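Asp/Glu-specific dipeptidyl-peptidase (Flavobacterium psychrophilum, PDB 5JXF) removes dipeptides from the N-terminus of oligopeptides as a serine peptidase of family S46, strictly requiring Asp or Glu at the P1 position. Local coordinates at residues L418-Q430 with Y532-K544. Residues are numbered along the deposited sequence; the frame is centred on the assembly and turned at random.
Sequences LLSLGYKLYQLEQ and YAFVKSLADNYSK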
loop_
_atom_site.group_PDB
_atom_site.type_symbol
_atom_site.label_atom_id
_atom_site.label_comp_id
_atom_site.label_asym_id
_atom_site.label_seq_id
_atom_site.Cartn_x
_atom_site.Cartn_y
_atom_site.Cartn_z
ATOM N N LEU A 418 -26.254 4.601 -24.672
ATOM C CA LEU A 418 -27.454 4.517 -25.501
ATOM C C LEU A 418 -28.678 5.062 -24.764
ATOM O O LEU A 418 -29.491 5.780 -25.343
ATOM C CB LEU A 418 -27.713 3.078 -25.955
ATOM C CG LEU A 418 -28.981 2.872 -26.795
ATOM C CD1 LEU A 418 -28.714 1.975 -27.997
ATOM C CD2 LEU A 418 -30.126 2.307 -25.961
ATOM N N LEU A 419 -28.807 4.703 -23.490
ATOM C CA LEU A 419 -29.871 5.219 -22.640
ATOM C C LEU A 419 -29.722 6.729 -22.496
ATOM O O LEU A 419 -30.705 7.467 -22.395
ATOM C CB LEU A 419 -29.832 4.556 -21.265
ATOM C CG LEU A 419 -29.876 3.021 -21.209
ATOM C CD1 LEU A 419 -29.934 2.554 -19.770
ATOM C CD2 LEU A 419 -31.064 2.482 -21.995
ATOM N N SER A 420 -28.468 7.167 -22.484
ATOM C CA SER A 420 -28.131 8.571 -22.381
ATOM C C SER A 420 -28.688 9.347 -23.569
ATOM O O SER A 420 -29.330 10.389 -23.398
ATOM C CB SER A 420 -26.616 8.739 -22.292
ATOM O OG SER A 420 -26.266 10.104 -22.194
ATOM N N LEU A 421 -28.457 8.831 -24.774
ATOM C CA LEU A 421 -28.923 9.515 -25.973
ATOM C C LEU A 421 -30.447 9.469 -26.049
ATOM O O LEU A 421 -31.093 10.437 -26.467
ATOM C CB LEU A 421 -28.305 8.905 -27.232
ATOM C CG LEU A 421 -28.744 9.605 -28.524
ATOM C CD1 LEU A 421 -28.283 11.055 -28.542
ATOM C CD2 LEU A 421 -28.255 8.863 -29.762
ATOM N N GLY A 422 -31.013 8.343 -25.630
ATOM C CA GLY A 422 -32.454 8.182 -25.593
ATOM C C GLY A 422 -33.105 9.184 -24.663
ATOM O O GLY A 422 -34.127 9.776 -24.998
ATOM N N TYR A 423 -32.507 9.384 -23.494
ATOM C CA TYR A 423 -33.051 10.326 -22.521
ATOM C C TYR A 423 -32.982 11.787 -22.989
ATOM O O TYR A 423 -33.740 12.635 -22.503
ATOM C CB TYR A 423 -32.326 10.184 -21.185
ATOM C CG TYR A 423 -32.856 11.112 -20.115
ATOM C CD1 TYR A 423 -34.148 10.976 -19.630
ATOM C CD2 TYR A 423 -32.074 12.138 -19.610
ATOM C CE1 TYR A 423 -34.638 11.824 -18.659
ATOM C CE2 TYR A 423 -32.554 12.987 -18.640
ATOM C CZ TYR A 423 -33.836 12.824 -18.166
ATOM O OH TYR A 423 -34.321 13.672 -17.197
ATOM N N LYS A 424 -32.075 12.091 -23.915
ATOM C CA LYS A 424 -32.027 13.443 -24.469
ATOM C C LYS A 424 -33.168 13.652 -25.458
ATOM O O LYS A 424 -33.687 14.758 -25.583
ATOM C CB LYS A 424 -30.689 13.721 -25.144
ATOM C CG LYS A 424 -29.522 13.810 -24.180
ATOM C CD LYS A 424 -28.266 14.229 -24.905
ATOM C CE LYS A 424 -27.036 14.080 -24.030
ATOM N NZ LYS A 424 -25.860 14.583 -24.782
ATOM N N LEU A 425 -33.555 12.589 -26.157
ATOM C CA LEU A 425 -34.698 12.651 -27.056
ATOM C C LEU A 425 -35.946 12.858 -26.216
ATOM O O LEU A 425 -36.875 13.566 -26.603
ATOM C CB LEU A 425 -34.809 11.380 -27.893
ATOM C CG LEU A 425 -33.715 11.189 -28.945
ATOM C CD1 LEU A 425 -33.920 9.887 -29.700
ATOM C CD2 LEU A 425 -33.654 12.376 -29.904
ATOM N N TYR A 426 -35.940 12.242 -25.045
ATOM C CA TYR A 426 -37.023 12.394 -24.096
ATOM C C TYR A 426 -37.234 13.853 -23.723
ATOM O O TYR A 426 -38.355 14.343 -23.692
ATOM C CB TYR A 426 -36.726 11.582 -22.853
ATOM C CG TYR A 426 -37.839 11.554 -21.846
ATOM C CD1 TYR A 426 -38.922 10.691 -21.999
ATOM C CD2 TYR A 426 -37.797 12.370 -20.721
ATOM C CE1 TYR A 426 -39.943 10.652 -21.060
ATOM C CE2 TYR A 426 -38.809 12.339 -19.778
ATOM C CZ TYR A 426 -39.877 11.480 -19.953
ATOM O OH TYR A 426 -40.874 11.448 -19.011
ATOM N N GLN A 427 -36.147 14.550 -23.436
ATOM C CA GLN A 427 -36.241 15.939 -23.019
ATOM C C GLN A 427 -36.665 16.815 -24.200
ATOM O O GLN A 427 -37.624 17.582 -24.099
ATOM C CB GLN A 427 -34.910 16.389 -22.407
ATOM C CG GLN A 427 -34.547 15.536 -21.200
ATOM C CD GLN A 427 -33.309 15.992 -20.462
ATOM O OE1 GLN A 427 -32.223 16.083 -21.031
ATOM N NE2 GLN A 427 -33.468 16.275 -19.178
ATOM N N LEU A 428 -35.964 16.657 -25.320
ATOM C CA LEU A 428 -36.305 17.316 -26.578
ATOM C C LEU A 428 -37.791 17.134 -26.942
ATOM O O LEU A 428 -38.398 18.038 -27.525
ATOM C CB LEU A 428 -35.415 16.785 -27.703
ATOM C CG LEU A 428 -35.451 17.425 -29.096
ATOM C CD1 LEU A 428 -34.916 18.849 -29.036
ATOM C CD2 LEU A 428 -34.655 16.592 -30.096
ATOM N N GLU A 429 -38.372 15.986 -26.586
ATOM C CA GLU A 429 -39.816 15.772 -26.711
ATOM C C GLU A 429 -40.651 16.836 -26.012
ATOM O O GLU A 429 -41.660 17.293 -26.542
ATOM C CB GLU A 429 -40.183 14.406 -26.143
ATOM C CG GLU A 429 -41.617 13.958 -26.293
ATOM C CD GLU A 429 -42.082 13.293 -25.019
ATOM O OE1 GLU A 429 -41.302 13.343 -24.047
ATOM O OE2 GLU A 429 -43.181 12.705 -24.981
ATOM N N GLN A 430 -40.243 17.233 -24.813
ATOM C CA GLN A 430 -41.044 18.181 -24.052
ATOM C C GLN A 430 -40.719 19.643 -24.374
ATOM O O GLN A 430 -41.444 20.537 -23.952
ATOM C CB GLN A 430 -40.896 17.927 -22.552
ATOM C CG GLN A 430 -42.167 17.363 -21.938
ATOM C CD GLN A 430 -42.178 17.425 -20.425
ATOM O OE1 GLN A 430 -42.103 16.396 -19.753
ATOM N NE2 GLN A 430 -42.287 18.632 -19.879
ATOM N N TYR A 532 -35.507 3.924 -27.612
ATOM C CA TYR A 532 -36.159 5.044 -26.952
ATOM C C TYR A 532 -37.410 4.586 -26.203
ATOM O O TYR A 532 -37.763 5.149 -25.169
ATOM C CB TYR A 532 -36.518 6.135 -27.956
ATOM C CG TYR A 532 -37.277 7.283 -27.333
ATOM C CD1 TYR A 532 -36.607 8.310 -26.678
ATOM C CD2 TYR A 532 -38.669 7.332 -27.383
ATOM C CE1 TYR A 532 -37.303 9.364 -26.099
ATOM C CE2 TYR A 532 -39.369 8.377 -26.808
ATOM C CZ TYR A 532 -38.681 9.388 -26.167
ATOM O OH TYR A 532 -39.376 10.423 -25.594
ATOM N N ALA A 533 -38.079 3.564 -26.726
ATOM C CA ALA A 533 -39.228 2.993 -26.034
ATOM C C ALA A 533 -38.825 2.533 -24.636
ATOM O O ALA A 533 -39.516 2.819 -23.657
ATOM C CB ALA A 533 -39.818 1.835 -26.830
ATOM N N PHE A 534 -37.694 1.839 -24.543
ATOM C CA PHE A 534 -37.237 1.338 -23.259
ATOM C C PHE A 534 -36.897 2.482 -22.308
ATOM O O PHE A 534 -37.332 2.482 -21.157
ATOM C CB PHE A 534 -36.032 0.409 -23.431
ATOM C CG PHE A 534 -35.452 -0.065 -22.133
ATOM C CD1 PHE A 534 -36.252 -0.694 -21.196
ATOM C CD2 PHE A 534 -34.111 0.102 -21.855
ATOM C CE1 PHE A 534 -35.726 -1.132 -20.002
ATOM C CE2 PHE A 534 -33.578 -0.335 -20.661
ATOM C CZ PHE A 534 -34.386 -0.951 -19.734
ATOM N N VAL A 535 -36.132 3.458 -22.787
ATOM C CA VAL A 535 -35.786 4.612 -21.960
ATOM C C VAL A 535 -37.056 5.319 -21.483
ATOM O O VAL A 535 -37.124 5.793 -20.346
ATOM C CB VAL A 535 -34.873 5.611 -22.716
ATOM C CG1 VAL A 535 -34.527 6.816 -21.833
ATOM C CG2 VAL A 535 -33.608 4.915 -23.193
ATOM N N LYS A 536 -38.073 5.354 -22.343
ATOM C CA LYS A 536 -39.334 6.011 -22.014
ATOM C C LYS A 536 -39.964 5.383 -20.771
ATOM O O LYS A 536 -40.446 6.094 -19.892
ATOM C CB LYS A 536 -40.304 5.952 -23.201
ATOM C CG LYS A 536 -41.592 6.760 -23.013
ATOM C CD LYS A 536 -42.481 6.673 -24.248
ATOM C CE LYS A 536 -42.809 5.226 -24.598
ATOM N NZ LYS A 536 -42.988 5.014 -26.066
ATOM N N SER A 537 -39.934 4.055 -20.685
ATOM C CA SER A 537 -40.497 3.356 -19.530
ATOM C C SER A 537 -39.779 3.739 -18.241
ATOM O O SER A 537 -40.396 3.816 -17.182
ATOM C CB SER A 537 -40.435 1.837 -19.723
ATOM O OG SER A 537 -39.099 1.364 -19.703
ATOM N N LEU A 538 -38.475 3.984 -18.336
ATOM C CA LEU A 538 -37.688 4.344 -17.167
ATOM C C LEU A 538 -37.829 5.833 -16.862
ATOM O O LEU A 538 -37.852 6.245 -15.699
ATOM C CB LEU A 538 -36.214 3.988 -17.381
ATOM C CG LEU A 538 -35.891 2.634 -18.021
ATOM C CD1 LEU A 538 -34.418 2.573 -18.382
ATOM C CD2 LEU A 538 -36.270 1.479 -17.110
ATOM N N ALA A 539 -37.926 6.634 -17.920
ATOM C CA ALA A 539 -37.946 8.090 -17.786
ATOM C C ALA A 539 -39.255 8.623 -17.192
ATOM O O ALA A 539 -39.239 9.311 -16.169
ATOM C CB ALA A 539 -37.677 8.747 -19.141
ATOM N N ASP A 540 -40.389 8.320 -17.814
ATOM C CA ASP A 540 -41.633 8.866 -17.285
ATOM C C ASP A 540 -41.989 8.187 -15.959
ATOM O O ASP A 540 -42.732 8.749 -15.158
ATOM C CB ASP A 540 -42.781 8.769 -18.304
ATOM C CG ASP A 540 -42.878 7.418 -18.968
ATOM O OD1 ASP A 540 -42.805 6.393 -18.261
ATOM O OD2 ASP A 540 -43.033 7.387 -20.207
ATOM N N ASN A 541 -41.427 7.006 -15.709
ATOM C CA ASN A 541 -41.532 6.402 -14.385
ATOM C C ASN A 541 -40.807 7.256 -13.352
ATOM O O ASN A 541 -41.299 7.458 -12.242
ATOM C CB ASN A 541 -40.966 4.984 -14.373
ATOM C CG ASN A 541 -40.904 4.395 -12.977
ATOM O OD1 ASN A 541 -41.876 3.826 -12.487
ATOM N ND2 ASN A 541 -39.753 4.532 -12.329
ATOM N N TYR A 542 -39.629 7.748 -13.726
ATOM C CA TYR A 542 -38.871 8.642 -12.862
ATOM C C TYR A 542 -39.565 10.002 -12.744
ATOM O O TYR A 542 -39.853 10.472 -11.638
ATOM C CB TYR A 542 -37.435 8.817 -13.383
ATOM C CG TYR A 542 -36.669 9.939 -12.707
ATOM C CD1 TYR A 542 -36.253 9.822 -11.383
ATOM C CD2 TYR A 542 -36.355 11.113 -13.394
ATOM C CE1 TYR A 542 -35.558 10.847 -10.754
ATOM C CE2 TYR A 542 -35.653 12.141 -12.778
ATOM C CZ TYR A 542 -35.259 12.001 -11.458
ATOM O OH TYR A 542 -34.564 13.019 -10.841
ATOM N N SER A 543 -39.850 10.617 -13.888
ATOM C CA SER A 543 -40.341 11.995 -13.909
ATOM C C SER A 543 -41.726 12.135 -13.289
ATOM O O SER A 543 -42.139 13.236 -12.929
ATOM C CB SER A 543 -40.375 12.534 -15.337
ATOM O OG SER A 543 -41.292 11.800 -16.123
ATOM N N LYS A 544 -42.447 11.030 -13.163
ATOM C CA LYS A 544 -43.782 11.109 -12.596
ATOM C C LYS A 544 -43.879 10.495 -11.205
ATOM O O LYS A 544 -44.667 10.956 -10.384
ATOM C CB LYS A 544 -44.793 10.456 -13.541
ATOM C CG LYS A 544 -44.795 11.063 -14.944
#
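Y426 and Y532 are reciprocal knobs-into-holes where two helices of the S46 peptidase's helical region cross at -71°, their axes 8.8 Å apart. The Y532 knob drops into the hollow formed by G422, L425, Y426 and E429. G422, with no side chain, lets V535 come up against the backbone, where a CB would run into V535 CG2; CG1 of V535 comes within 3.7 Å of Y423 N. The Y532 ring meets the 418-430 backbone edge-on, with G422 O in its plane 3.3 Å from Y532 CD1. Going the other way, Y426 holds CG anti to its own N (chi1 -174°), which carries the ring out across 532-544 into the hole among Y532, A539, D540 and S543. There A539 CB sits over the ring centre in a CH-pi contact, 10° off the normal. Cutting Y426 back to alanine would probably open a gap above the A539 methyl and deprive S543 of its hydroxyl partner. Toward the start of 418-430, L419 wedges CD2 between F534 and V535, while helix 386-415 packs against L419 and Y423 from the same chain. The contact lies away from the catalytic site. At the far end of the Y426 ring, its OH hydrogen-bonds S543 OG at 2.9 Å.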